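SAR-endolysin (Enterobacteria phage P1, PDB 1XJU) degrades the host peptidoglycan as a muramidase once it is released from the inner membrane, helping to burst the infected cell and free new virions. Local coordinates at residues 67-70 against 71-74; 104-108 against 109-113; 122-125 against 126-129; 42-45 against 46-50; 140-143 against 144-148. All coordinates share one frame; numbering follows the deposited sequence.

Interaction 1. Residues 67-70 against 71-74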
loop_
_atom_site.group_PDB
_atom_site.type_symbol
_atom_site.label_atom_id
_atom_site.label_comp_id
_atom_site.label_asym_id
_atom_site.label_seq_id
_atom_site.Cartn_x
_atom_site.Cartn_y
_atom_site.Cartn_z
ATOM N N HIS A 67 7.017 10.933 -2.126
ATOM C CA HIS A 67 7.404 10.682 -0.764
ATOM C C HIS A 67 8.338 9.498 -0.531
ATOM O O HIS A 67 8.765 9.286 0.590
ATOM C CB HIS A 67 6.181 10.602 0.141
ATOM C CG HIS A 67 5.352 11.818 0.070
ATOM N ND1 HIS A 67 5.828 13.069 0.401
ATOM C CD2 HIS A 67 4.066 11.985 -0.317
ATOM C CE1 HIS A 67 4.874 13.955 0.199
ATOM N NE2 HIS A 67 3.805 13.325 -0.249
ATOM N N PHE A 68 8.600 8.704 -1.582
ATOM C CA PHE A 68 9.400 7.502 -1.493
ATOM C C PHE A 68 10.475 7.424 -2.567
ATOM O O PHE A 68 11.027 6.359 -2.814
ATOM C CB PHE A 68 8.502 6.241 -1.494
ATOM C CG PHE A 68 7.611 6.151 -0.294
ATOM C CD1 PHE A 68 7.953 5.407 0.773
ATOM C CD2 PHE A 68 6.435 6.840 -0.245
ATOM C CE1 PHE A 68 7.154 5.332 1.878
ATOM C CE2 PHE A 68 5.622 6.803 0.880
ATOM C CZ PHE A 68 5.972 6.053 1.961
ATOM N N ARG A 69 10.768 8.547 -3.225
ATOM C CA ARG A 69 11.824 8.557 -4.272
ATOM C C ARG A 69 11.507 7.623 -5.427
ATOM O O ARG A 69 12.388 7.027 -6.028
ATOM C CB ARG A 69 13.231 8.336 -3.697
ATOM C CG ARG A 69 13.732 9.549 -2.912
ATOM C CD ARG A 69 15.145 9.308 -2.399
ATOM N NE ARG A 69 16.039 9.088 -3.538
ATOM C CZ ARG A 69 17.227 8.523 -3.503
ATOM N NH1 ARG A 69 17.737 8.165 -2.350
ATOM N NH2 ARG A 69 17.881 8.326 -4.630
ATOM N N GLY A 70 10.213 7.504 -5.753
ATOM C CA GLY A 70 9.774 6.574 -6.759
ATOM C C GLY A 70 10.507 6.675 -8.075
ATOM O O GLY A 70 10.751 5.688 -8.713
ATOM N N LYS A 71 10.822 7.894 -8.506
ATOM C CA LYS A 71 11.461 8.059 -9.825
ATOM C C LYS A 71 12.844 7.408 -9.891
ATOM O O LYS A 71 13.331 7.123 -10.980
ATOM C CB LYS A 71 11.528 9.547 -10.174
ATOM C CG LYS A 71 10.126 10.112 -10.421
ATOM C CD LYS A 71 10.148 11.554 -10.702
ATOM C CE LYS A 71 9.069 12.213 -9.829
ATOM N NZ LYS A 71 9.521 12.673 -8.497
ATOM N N ASP A 72 13.440 7.192 -8.733
ATOM C CA ASP A 72 14.744 6.557 -8.631
ATOM C C ASP A 72 14.713 5.048 -8.477
ATOM O O ASP A 72 15.751 4.393 -8.554
ATOM C CB ASP A 72 15.548 7.135 -7.485
ATOM C CG ASP A 72 15.800 8.586 -7.611
ATOM O OD1 ASP A 72 15.941 9.067 -8.763
ATOM O OD2 ASP A 72 15.844 9.274 -6.541
ATOM N N MET A 73 13.532 4.480 -8.255
ATOM C CA MET A 73 13.379 3.022 -8.093
ATOM C C MET A 73 13.382 2.334 -9.415
ATOM O O MET A 73 12.911 2.913 -10.385
ATOM C CB MET A 73 11.995 2.728 -7.447
ATOM C CG MET A 73 11.851 3.184 -6.070
ATOM S SD MET A 73 10.252 2.634 -5.450
ATOM C CE MET A 73 10.185 3.660 -3.952
ATOM N N PRO A 74 13.789 1.055 -9.457
ATOM C CA PRO A 74 13.455 0.216 -10.591
ATOM C C PRO A 74 11.969 -0.047 -10.658
ATOM O O PRO A 74 11.250 0.141 -9.654
ATOM C CB PRO A 74 14.194 -1.089 -10.304
ATOM C CG PRO A 74 15.002 -0.850 -9.120
ATOM C CD PRO A 74 14.534 0.351 -8.407
#

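Interaction 2. Residues 104-108 against 109-113. With SO4 (sulfate ion), chain D.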
loop_
_atom_site.group_PDB
_atom_site.type_symbol
_atom_site.label_atom_id
_atom_site.label_comp_id
_atom_site.label_asym_id
_atom_site.label_seq_id
_atom_site.Cartn_x
_atom_site.Cartn_y
_atom_site.Cartn_z
ATOM N N ARG A 104 3.379 10.112 16.491
ATOM C CA ARG A 104 3.576 9.682 15.127
ATOM C C ARG A 104 5.035 9.756 14.795
ATOM O O ARG A 104 5.661 10.808 14.996
ATOM C CB ARG A 104 2.770 10.635 14.260
ATOM C CG ARG A 104 2.708 10.363 12.810
ATOM C CD ARG A 104 1.420 10.903 12.210
ATOM N NE ARG A 104 0.297 10.254 12.892
ATOM C CZ ARG A 104 -0.090 9.006 12.639
ATOM N NH1 ARG A 104 0.502 8.328 11.687
ATOM N NH2 ARG A 104 -1.092 8.444 13.291
ATOM N N VAL A 105 5.580 8.682 14.233
ATOM C CA VAL A 105 6.978 8.604 13.863
ATOM C C VAL A 105 7.109 8.062 12.455
ATOM O O VAL A 105 6.194 7.436 11.892
ATOM C CB VAL A 105 7.765 7.763 14.864
ATOM C CG1 VAL A 105 7.620 8.332 16.245
ATOM C CG2 VAL A 105 7.375 6.324 14.847
ATOM N N GLU A 106 8.267 8.264 11.861
ATOM C CA GLU A 106 8.528 7.823 10.501
ATOM C C GLU A 106 8.569 6.308 10.423
ATOM O O GLU A 106 9.106 5.614 11.292
ATOM C CB GLU A 106 9.870 8.388 10.064
ATOM C CG GLU A 106 10.211 8.109 8.614
ATOM C CD GLU A 106 11.537 8.729 8.185
ATOM O OE1 GLU A 106 12.297 9.232 9.056
ATOM O OE2 GLU A 106 11.790 8.742 6.970
ATOM N N THR A 107 7.996 5.726 9.369
ATOM C CA THR A 107 8.109 4.300 9.180
ATOM C C THR A 107 9.524 3.969 8.701
ATOM O O THR A 107 10.202 4.723 7.984
ATOM C CB THR A 107 7.126 3.828 8.121
ATOM O OG1 THR A 107 7.415 4.558 6.926
ATOM C CG2 THR A 107 5.677 4.047 8.517
ATOM N N SER A 108 9.930 2.762 9.021
ATOM C CA SER A 108 11.173 2.239 8.458
ATOM C C SER A 108 11.126 2.164 6.950
ATOM O O SER A 108 12.136 2.454 6.292
ATOM C CB SER A 108 11.427 0.896 9.030
ATOM O OG SER A 108 11.698 0.989 10.407
ATOM N N ILE A 109 9.984 1.774 6.359
ATOM C CA ILE A 109 9.933 1.692 4.904
ATOM C C ILE A 109 10.216 3.036 4.268
ATOM O O ILE A 109 10.927 3.112 3.264
ATOM C CB ILE A 109 8.599 1.075 4.458
ATOM C CG1 ILE A 109 8.692 0.555 3.037
ATOM C CG2 ILE A 109 7.397 2.016 4.637
ATOM C CD1 ILE A 109 7.536 -0.307 2.607
ATOM N N HIS A 110 9.703 4.110 4.848
ATOM C CA HIS A 110 9.985 5.437 4.354
ATOM C C HIS A 110 11.456 5.837 4.553
ATOM O O HIS A 110 12.061 6.442 3.651
ATOM C CB HIS A 110 9.030 6.449 5.008
ATOM C CG HIS A 110 9.178 7.857 4.504
ATOM N ND1 HIS A 110 10.023 8.786 5.094
ATOM C CD2 HIS A 110 8.575 8.513 3.484
ATOM C CE1 HIS A 110 9.892 9.940 4.448
ATOM N NE2 HIS A 110 9.077 9.797 3.430
ATOM N N LYS A 111 11.990 5.524 5.700
ATOM C CA LYS A 111 13.401 5.804 5.969
ATOM C C LYS A 111 14.285 5.187 4.884
ATOM O O LYS A 111 15.185 5.836 4.367
ATOM C CB LYS A 111 13.787 5.267 7.333
ATOM C CG LYS A 111 13.305 6.138 8.448
ATOM C CD LYS A 111 13.847 5.682 9.761
ATOM C CE LYS A 111 13.274 6.483 10.923
ATOM N NZ LYS A 111 13.673 7.882 10.925
ATOM N N TRP A 112 14.065 3.913 4.591
ATOM C CA TRP A 112 14.894 3.251 3.611
ATOM C C TRP A 112 14.667 3.749 2.215
ATOM O O TRP A 112 15.621 3.883 1.441
ATOM C CB TRP A 112 14.737 1.735 3.711
ATOM C CG TRP A 112 15.285 1.142 4.956
ATOM C CD1 TRP A 112 14.622 0.398 5.846
ATOM C CD2 TRP A 112 16.641 1.201 5.418
ATOM N NE1 TRP A 112 15.470 -0.035 6.853
ATOM C CE2 TRP A 112 16.723 0.432 6.589
ATOM C CE3 TRP A 112 17.811 1.773 4.934
ATOM C CZ2 TRP A 112 17.901 0.311 7.320
ATOM C CZ3 TRP A 112 19.006 1.599 5.659
ATOM C CH2 TRP A 112 19.018 0.871 6.811
ATOM N N ALA A 113 13.417 4.049 1.856
ATOM C CA ALA A 113 13.157 4.614 0.527
ATOM C C ALA A 113 13.899 5.949 0.353
ATOM O O ALA A 113 14.466 6.195 -0.703
ATOM C CB ALA A 113 11.652 4.847 0.378
HETATM S S SO4 D . 11.853 8.898 13.977
HETATM O O1 SO4 D . 11.893 9.850 15.044
HETATM O O2 SO4 D . 10.730 9.217 13.084
HETATM O O3 SO4 D . 11.761 7.549 14.515
HETATM O O4 SO4 D . 13.162 8.965 13.344
#

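Interaction 3. Residues 122-125 against 126-129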
loop_
_atom_site.group_PDB
_atom_site.type_symbol
_atom_site.label_atom_id
_atom_site.label_comp_id
_atom_site.label_asym_id
_atom_site.label_seq_id
_atom_site.Cartn_x
_atom_site.Cartn_y
_atom_site.Cartn_z
ATOM N N CYS A 122 11.867 -2.840 0.548
ATOM C CA CYS A 122 11.045 -3.981 0.183
ATOM C C CYS A 122 10.818 -4.896 1.355
ATOM O O CYS A 122 9.687 -5.448 1.551
ATOM C CB CYS A 122 11.735 -4.794 -0.933
ATOM S SG CYS A 122 11.991 -3.969 -2.534
ATOM N N ASN A 123 11.874 -5.130 2.119
ATOM C CA ASN A 123 11.779 -6.032 3.246
ATOM C C ASN A 123 10.918 -5.526 4.383
ATOM O O ASN A 123 10.577 -6.300 5.268
ATOM C CB ASN A 123 13.168 -6.423 3.723
ATOM C CG ASN A 123 13.807 -7.441 2.812
ATOM O OD1 ASN A 123 13.135 -8.206 2.145
ATOM N ND2 ASN A 123 15.131 -7.429 2.756
ATOM N N HIS A 124 10.543 -4.258 4.356
ATOM C CA HIS A 124 9.592 -3.707 5.317
ATOM C C HIS A 124 8.164 -3.669 4.840
ATOM O O HIS A 124 7.293 -3.198 5.593
ATOM C CB HIS A 124 10.058 -2.352 5.793
ATOM C CG HIS A 124 11.159 -2.459 6.806
ATOM N ND1 HIS A 124 10.905 -2.632 8.157
ATOM C CD2 HIS A 124 12.507 -2.514 6.665
ATOM C CE1 HIS A 124 12.051 -2.743 8.809
ATOM N NE2 HIS A 124 13.030 -2.694 7.925
ATOM N N LEU A 125 7.867 -4.133 3.632
ATOM C CA LEU A 125 6.476 -4.184 3.184
ATOM C C LEU A 125 5.626 -4.960 4.187
ATOM O O LEU A 125 4.495 -4.535 4.476
ATOM C CB LEU A 125 6.395 -4.741 1.743
ATOM C CG LEU A 125 6.640 -3.628 0.704
ATOM C CD1 LEU A 125 6.979 -4.227 -0.611
ATOM C CD2 LEU A 125 5.399 -2.758 0.564
ATOM N N PRO A 126 6.077 -6.103 4.715
ATOM C CA PRO A 126 5.237 -6.823 5.685
ATOM C C PRO A 126 5.080 -6.126 7.017
ATOM O O PRO A 126 4.420 -6.721 7.938
ATOM C CB PRO A 126 5.909 -8.222 5.789
ATOM C CG PRO A 126 6.681 -8.298 4.489
ATOM C CD PRO A 126 7.238 -6.920 4.286
ATOM N N ASP A 127 5.505 -4.902 7.197
ATOM C CA ASP A 127 5.212 -4.116 8.390
ATOM C C ASP A 127 3.789 -3.556 8.342
ATOM O O ASP A 127 3.349 -2.930 9.343
ATOM C CB ASP A 127 6.128 -2.895 8.567
ATOM C CG ASP A 127 7.561 -3.255 8.807
ATOM O OD1 ASP A 127 7.833 -4.468 9.100
ATOM O OD2 ASP A 127 8.380 -2.343 8.825
ATOM N N PHE A 128 3.079 -3.715 7.227
ATOM C CA PHE A 128 1.763 -3.076 7.075
ATOM C C PHE A 128 0.672 -4.101 6.848
ATOM O O PHE A 128 0.261 -4.333 5.718
ATOM C CB PHE A 128 1.814 -2.035 5.938
ATOM C CG PHE A 128 2.884 -1.006 6.167
ATOM C CD1 PHE A 128 4.183 -1.233 5.713
ATOM C CD2 PHE A 128 2.653 0.094 6.985
ATOM C CE1 PHE A 128 5.189 -0.355 6.089
ATOM C CE2 PHE A 128 3.634 0.952 7.321
ATOM C CZ PHE A 128 4.905 0.715 6.875
ATOM N N VAL A 129 0.245 -4.747 7.914
ATOM C CA VAL A 129 -0.681 -5.846 7.821
ATOM C C VAL A 129 -1.904 -5.657 8.692
ATOM O O VAL A 129 -2.684 -6.615 8.877
ATOM C CB VAL A 129 0.029 -7.209 8.129
ATOM C CG1 VAL A 129 1.111 -7.446 7.112
ATOM C CG2 VAL A 129 0.552 -7.240 9.560
HETATM O O HOH W 1 8.314 -6.753 7.413
#

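Interaction 4. Residues 42-45 against 46-50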
loop_
_atom_site.group_PDB
_atom_site.type_symbol
_atom_site.label_atom_id
_atom_site.label_comp_id
_atom_site.label_asym_id
_atom_site.label_seq_id
_atom_site.Cartn_x
_atom_site.Cartn_y
_atom_site.Cartn_z
ATOM N N VAL A 42 -22.308 7.541 4.711
ATOM C CA VAL A 42 -22.646 6.476 3.768
ATOM C C VAL A 42 -21.398 5.976 3.096
ATOM O O VAL A 42 -20.453 6.720 2.791
ATOM C CB VAL A 42 -23.679 6.946 2.759
ATOM C CG1 VAL A 42 -24.975 7.231 3.446
ATOM C CG2 VAL A 42 -23.184 8.124 1.906
ATOM N N ARG A 43 -21.380 4.688 2.821
ATOM C CA ARG A 43 -20.297 4.030 2.113
ATOM C C ARG A 43 -20.356 4.341 0.621
ATOM O O ARG A 43 -21.358 4.843 0.100
ATOM C CB ARG A 43 -20.354 2.546 2.401
ATOM C CG ARG A 43 -21.465 1.791 1.687
ATOM C CD ARG A 43 -21.877 0.561 2.407
ATOM N NE ARG A 43 -20.834 -0.425 2.689
ATOM C CZ ARG A 43 -20.514 -1.449 1.890
ATOM N NH1 ARG A 43 -19.590 -2.315 2.258
ATOM N NH2 ARG A 43 -21.144 -1.609 0.740
ATOM N N LYS A 44 -19.273 4.009 -0.063
ATOM C CA LYS A 44 -19.212 4.143 -1.516
ATOM C C LYS A 44 -19.916 2.986 -2.203
ATOM O O LYS A 44 -19.884 1.877 -1.732
ATOM C CB LYS A 44 -17.742 4.208 -2.006
ATOM C CG LYS A 44 -16.988 5.414 -1.498
ATOM C CD LYS A 44 -15.659 5.672 -2.165
ATOM C CE LYS A 44 -14.975 6.910 -1.660
ATOM N NZ LYS A 44 -15.906 8.016 -1.781
ATOM N N THR A 45 -20.494 3.275 -3.376
ATOM C CA THR A 45 -21.030 2.241 -4.240
ATOM C C THR A 45 -19.929 1.527 -4.994
ATOM O O THR A 45 -18.813 2.059 -5.197
ATOM C CB THR A 45 -22.001 2.799 -5.283
ATOM O OG1 THR A 45 -21.312 3.739 -6.116
ATOM C CG2 THR A 45 -23.227 3.471 -4.603
ATOM N N ASP A 46 -20.242 0.344 -5.457
ATOM C CA ASP A 46 -19.334 -0.330 -6.331
ATOM C C ASP A 46 -19.021 0.495 -7.566
ATOM O O ASP A 46 -17.881 0.511 -8.080
ATOM C CB ASP A 46 -19.942 -1.672 -6.767
ATOM C CG ASP A 46 -20.144 -2.643 -5.640
ATOM O OD1 ASP A 46 -19.337 -2.760 -4.679
ATOM O OD2 ASP A 46 -21.151 -3.395 -5.699
ATOM N N GLN A 47 -19.997 1.199 -8.078
ATOM C CA GLN A 47 -19.788 1.965 -9.274
ATOM C C GLN A 47 -18.836 3.142 -9.049
ATOM O O GLN A 47 -18.013 3.447 -9.908
ATOM C CB GLN A 47 -21.119 2.408 -9.836
ATOM C CG GLN A 47 -21.952 1.203 -10.374
ATOM C CD GLN A 47 -22.493 0.239 -9.264
ATOM O OE1 GLN A 47 -22.821 0.690 -8.117
ATOM N NE2 GLN A 47 -22.606 -1.056 -9.586
ATOM N N GLN A 48 -18.872 3.757 -7.882
ATOM C CA GLN A 48 -17.925 4.796 -7.588
ATOM C C GLN A 48 -16.499 4.239 -7.472
ATOM O O GLN A 48 -15.526 4.852 -7.954
ATOM C CB GLN A 48 -18.266 5.552 -6.317
ATOM C CG GLN A 48 -17.218 6.701 -6.211
ATOM C CD GLN A 48 -17.388 7.701 -5.130
ATOM O OE1 GLN A 48 -18.395 7.723 -4.423
ATOM N NE2 GLN A 48 -16.409 8.565 -5.015
ATOM N N ILE A 49 -16.370 3.084 -6.833
ATOM C CA ILE A 49 -15.065 2.426 -6.717
ATOM C C ILE A 49 -14.529 2.163 -8.112
ATOM O O ILE A 49 -13.335 2.437 -8.416
ATOM C CB ILE A 49 -15.154 1.174 -5.862
ATOM C CG1 ILE A 49 -15.441 1.533 -4.410
ATOM C CG2 ILE A 49 -13.842 0.353 -5.970
ATOM C CD1 ILE A 49 -15.823 0.401 -3.534
ATOM N N ALA A 50 -15.355 1.664 -9.017
ATOM C CA ALA A 50 -14.906 1.403 -10.352
ATOM C C ALA A 50 -14.548 2.687 -11.075
ATOM O O ALA A 50 -13.522 2.723 -11.794
ATOM C CB ALA A 50 -15.988 0.674 -11.127
HETATM O O HOH W 2 -20.606 6.192 -3.934
#

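Interaction 5. Residues 140-143 against 144-148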
loop_
_atom_site.group_PDB
_atom_site.type_symbol
_atom_site.label_atom_id
_atom_site.label_comp_id
_atom_site.label_asym_id
_atom_site.label_seq_id
_atom_site.Cartn_x
_atom_site.Cartn_y
_atom_site.Cartn_z
ATOM N N LYS A 140 -1.082 -9.696 5.271
ATOM C CA LYS A 140 0.249 -10.287 5.322
ATOM C C LYS A 140 0.602 -10.980 4.014
ATOM O O LYS A 140 1.725 -10.805 3.477
ATOM C CB LYS A 140 0.323 -11.281 6.478
ATOM C CG LYS A 140 1.724 -11.729 6.691
ATOM C CD LYS A 140 1.829 -12.785 7.752
ATOM C CE LYS A 140 1.138 -14.071 7.371
ATOM N NZ LYS A 140 1.563 -15.216 8.320
ATOM N N ILE A 141 -0.304 -11.743 3.450
ATOM C CA ILE A 141 -0.061 -12.414 2.216
ATOM C C ILE A 141 0.242 -11.422 1.087
ATOM O O ILE A 141 1.194 -11.596 0.289
ATOM C CB ILE A 141 -1.285 -13.265 1.842
ATOM C CG1 ILE A 141 -1.410 -14.471 2.745
ATOM C CG2 ILE A 141 -1.130 -13.751 0.432
ATOM C CD1 ILE A 141 -2.737 -15.211 2.511
ATOM N N ARG A 142 -0.580 -10.394 0.988
ATOM C CA ARG A 142 -0.432 -9.323 0.015
ATOM C C ARG A 142 0.936 -8.697 0.144
ATOM O O ARG A 142 1.583 -8.494 -0.891
ATOM C CB ARG A 142 -1.568 -8.335 0.231
ATOM C CG ARG A 142 -1.531 -7.115 -0.620
ATOM C CD ARG A 142 -1.519 -7.387 -2.095
ATOM N NE ARG A 142 -1.661 -6.101 -2.858
ATOM C CZ ARG A 142 -2.796 -5.509 -3.230
ATOM N NH1 ARG A 142 -3.954 -6.171 -3.097
ATOM N NH2 ARG A 142 -2.802 -4.344 -3.863
ATOM N N ARG A 143 1.307 -8.296 1.335
ATOM C CA ARG A 143 2.618 -7.650 1.541
ATOM C C ARG A 143 3.762 -8.554 1.119
ATOM O O ARG A 143 4.762 -8.084 0.556
ATOM C CB ARG A 143 2.797 -7.230 2.970
ATOM C CG ARG A 143 1.860 -6.112 3.458
ATOM C CD ARG A 143 2.002 -4.777 2.806
ATOM N NE ARG A 143 1.202 -4.606 1.621
ATOM C CZ ARG A 143 -0.096 -4.306 1.648
ATOM N NH1 ARG A 143 -0.734 -4.079 0.534
ATOM N NH2 ARG A 143 -0.741 -4.265 2.810
ATOM N N GLU A 144 3.653 -9.846 1.391
ATOM C CA GLU A 144 4.737 -10.780 1.013
ATOM C C GLU A 144 4.821 -10.938 -0.470
ATOM O O GLU A 144 5.926 -10.984 -1.052
ATOM C CB GLU A 144 4.567 -12.109 1.752
ATOM C CG GLU A 144 4.714 -11.947 3.259
ATOM C CD GLU A 144 4.346 -13.166 4.082
ATOM O OE1 GLU A 144 3.810 -14.117 3.489
ATOM O OE2 GLU A 144 4.563 -13.134 5.335
ATOM N N LYS A 145 3.713 -10.980 -1.164
ATOM C CA LYS A 145 3.739 -11.040 -2.595
ATOM C C LYS A 145 4.307 -9.743 -3.216
ATOM O O LYS A 145 5.126 -9.780 -4.150
ATOM C CB LYS A 145 2.348 -11.298 -3.174
ATOM C CG LYS A 145 1.831 -12.668 -2.895
ATOM C CD LYS A 145 0.464 -12.901 -3.410
ATOM C CE LYS A 145 0.018 -14.311 -3.036
ATOM N NZ LYS A 145 0.792 -15.422 -3.649
ATOM N N GLU A 146 3.934 -8.596 -2.689
ATOM C CA GLU A 146 4.557 -7.362 -3.116
ATOM C C GLU A 146 6.052 -7.376 -2.863
ATOM O O GLU A 146 6.827 -6.917 -3.739
ATOM C CB GLU A 146 3.908 -6.152 -2.400
ATOM C CG GLU A 146 2.478 -5.855 -2.793
ATOM C CD GLU A 146 1.820 -4.916 -1.832
ATOM O OE1 GLU A 146 0.606 -4.561 -2.114
ATOM O OE2 GLU A 146 2.393 -4.630 -0.784
ATOM N N ARG A 147 6.490 -7.868 -1.728
ATOM C CA ARG A 147 7.910 -7.913 -1.402
ATOM C C ARG A 147 8.681 -8.741 -2.408
ATOM O O ARG A 147 9.749 -8.335 -2.838
ATOM C CB ARG A 147 8.105 -8.416 0.010
ATOM C CG ARG A 147 9.534 -8.757 0.389
ATOM C CD ARG A 147 9.665 -9.393 1.743
ATOM N NE ARG A 147 9.200 -10.788 1.682
ATOM C CZ ARG A 147 8.877 -11.542 2.753
ATOM N NH1 ARG A 147 8.381 -12.760 2.559
ATOM N NH2 ARG A 147 9.012 -11.095 4.001
ATOM N N GLN A 148 8.151 -9.872 -2.809
ATOM C CA GLN A 148 8.865 -10.682 -3.782
ATOM C C GLN A 148 8.962 -10.004 -5.120
ATOM O O GLN A 148 10.039 -10.114 -5.764
ATOM C CB GLN A 148 8.248 -12.042 -3.855
ATOM C CG GLN A 148 8.431 -12.833 -2.515
ATOM C CD GLN A 148 9.875 -12.754 -1.864
ATOM O OE1 GLN A 148 10.055 -12.135 -0.799
ATOM N NE2 GLN A 148 10.880 -13.364 -2.518
HETATM O O HOH W 3 3.970 -15.232 6.644
#

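Interaction 1. Residues 67-70 against 71-74
Lys71 carries on from Gly70 in a short 3-10 turn, its CB resting against the glycine carbonyl carbon. At Asp72 the backbone and side chain are both tied to Arg69. Asp72 N donates to Arg69 O (2.9 Å), while Asp72 OD2 takes two hydrogen bonds, from Arg69 NE at 3.0 Å and Arg69 NH2 at 2.9 Å. NE meets the anti lone pair; NH2 approaches from above the carboxylate plane. The arginine thus grips a single oxygen side-on, with Asp72 OD2 in the guanidinium plane, although the two flat groups stand 74° apart. Met73 N then bonds to Gly70 O at 3.1 Å. The extended Met73 side chain packs its CE on Phe68 CB at 3.9 Å, beside Phe78 and Met81. Two successive bonds from residue i+3 to the carbonyl of residue i, braced by a salt bridge, make this a 3-10 turn joining helix 46-67 to helix 75-88.

Interaction 2. Residues 104-108 against 109-113
Thr107 and His110 meet in the tightly packed part of this strand-to-helix junction. Thr107 places OG1 between its own backbone N and carbonyl carbon (chi1 58°), from where Thr107 OG1 accepts from His110 N at 3.1 Å. The same hydroxyl bonds to Leu93 O, and Ile109 CG2 presses on Thr107 OG1 at 3.4 Å, so this buried oxygen is both satisfied and enclosed.

Between this part and the solvent side lies a short hydrogen bond, His110 ND1 to Glu106 OE2 at 2.6 Å. The oxygen sits at the edge of the imidazole and in its plane, whereas the ring lies on the anti side of the carboxylate, somewhat out of its plane; the two planes are 58° apart. The bond helps fix the rotation of the ring, which also packs edge-to-face with Phe68.

The solvent side is more exposed and ionic. The Lys111 chain crosses Glu106 obliquely, then bends at its end so that Lys111 NZ forms a salt bridge to Glu106 OE1 (2.7 Å) from above the carboxylate plane. Lys111 NZ also holds O4 of a sulfate, probably from the crystallisation liquor, at 2.7 Å; Glu106 N and Arg101 also bond to the anion. Each carboxylate oxygen thus has its own cationic or N-H partner. Lys111 N to Thr107 O is the first helical bond, and the threonine hydroxyl forms a classical N-cap, starting helix 108-114 directly after strand 103-106.

Interaction 3. Residues 122-125 against 126-129
His124 and Asp127 both turn CG to the side of their own backbone N (chi1 -77° and -65°), and these matching torsions bring ring and carboxylate together across one turn of chain. His124 ND1 donates to Asp127 OD2 over 2.6 Å. The oxygen lies at the edge of the imidazole, close to the ring plane, while ND1 comes to the syn side of the carboxylate but tilted out of its plane; the two flat groups stand 74° apart. Such a short bond to a carboxylate would probably favour a protonated imidazole.

The backbone repeats the same step: Asp127 N donates to His124 O (2.9 Å), so main chain and side chain bind the pair in both directions, and Phe128 N follows with a bond to Leu125 O at 3.2 Å. The other carboxylate oxygen, Asp127 OD1, receives a hydrogen from a water (2.9 Å) that also donates to Asn123 O. Beside these bonds Phe128 brings CE1 to 3.6 Å from His124 O.

The turn follows helix 118-123 and leads to strand 130-131. The His124 ring meets Trp112 of helix 108-114, and Phe128 reaches Ile109 of the same helix. Leu125 packs on Met81 and Ala84 of helix 75-88, while the disulfide from Cys122 to Cys150 joins helix 118-123 to helix 137-151.

Interaction 4. Residues 42-45 against 46-50
Over one face of the Gln48 amide runs the aliphatic part of Lys44, with Lys44 CD standing 4.0 Å above Gln48 CD. The lysine then bends at its last torsion, bringing Lys44 NZ to 3.3 Å from Gln48 NE2; as both are donors, no hydrogen bond joins them. The two ends of the amide are used separately. Gln48 OE1 receives a hydrogen from a water at 2.7 Å, which in turn accepts from Thr45 N, and NE2 donates to Asp52 one turn further on. The second amide, that of Gln47, brushes Thr45, Gln47 OE1 lying 3.6 Å from Thr45 CB.

Thr45 caps the helix. Its chi1 of 61° puts OG1 between its own N and carbonyl carbon, where Thr45 OG1 can accept from Gln48 N (3.0 Å), the N-cap bond, while Thr45 O takes Ile49 N at 3.1 Å. The buried Ile49 side chain touches Cys16 and Val27, and is about 5 Å from that of the catalytic Cys23.

The chemistry is that of a surface helix start: the hydroxyl takes Gln48 N of the first turn, a bridging water takes Thr45 N just ahead of it, and Lys44 adds van der Waals contact without a direct polar bond to Gln48.

Interaction 5. Residues 140-143 against 144-148
Arg142, Arg143 and Glu146 form a salt-bridge network on one side of helix 137-151, with partners three and four residues apart. The Arg143 guanidinium lies side-on to the carboxylate, Arg143 NE to Glu146 OE2 at 2.7 Å and Arg143 NH1 to Glu146 OE1 at 3.0 Å. Both bonds are nearly straight (170°), and both oxygens are met on their syn side near the guanidinium plane, although the two groups are twisted 35° apart. Double bends in the Arg143 chain fold it back alongside Glu146 to allow this. Arg142 comes across instead: Arg142 NE gives Glu146 OE1 a more bent bond of 2.8 Å from above the carboxylate plane, on the same face as Arg143 NH1.

OE1 also bonds to Ser83 of helix 75-88, which receives Arg142 as well, while Arg143 reaches Asn87 and Phe128 O. The buried carboxylate is therefore held by several donors and probably stays ionised. Around the charges, Leu9, Ala84 and Leu125 pack against Glu146.

Farther out, the exposed flank is looser. Lys140 and Glu144 do not touch through their charged atoms; a water links them, accepting from Lys140 NZ and donating to Glu144 OE2. An apolar contact lies beside it, the two chains side by side: Ile141 CG2 rests 3.7 Å from Lys145 CE.

Interaction 4 is a surface contact across the chain's centre from interactions 1, 2 and 3, whereas interactions 3 and 5 share a side. Interactions 2 and 4 are both threonine-capped helix starts, the first with a buried hydroxyl, the second exposed, with a water bridging beside it. Interactions 1 and 3 are 3-10 turns after helices, and 5 alone lies wholly within one helix. The contacts form a chain: 1 touches 2, 2 touches 3, where Thr107 packs on Phe128, and 3 touches 5, with about 8 Å between centres. Ion pairs are buried in interaction 5 but lie toward solvent in 1 and 2, while histidine-carboxylate bonds recur in 2 and 3.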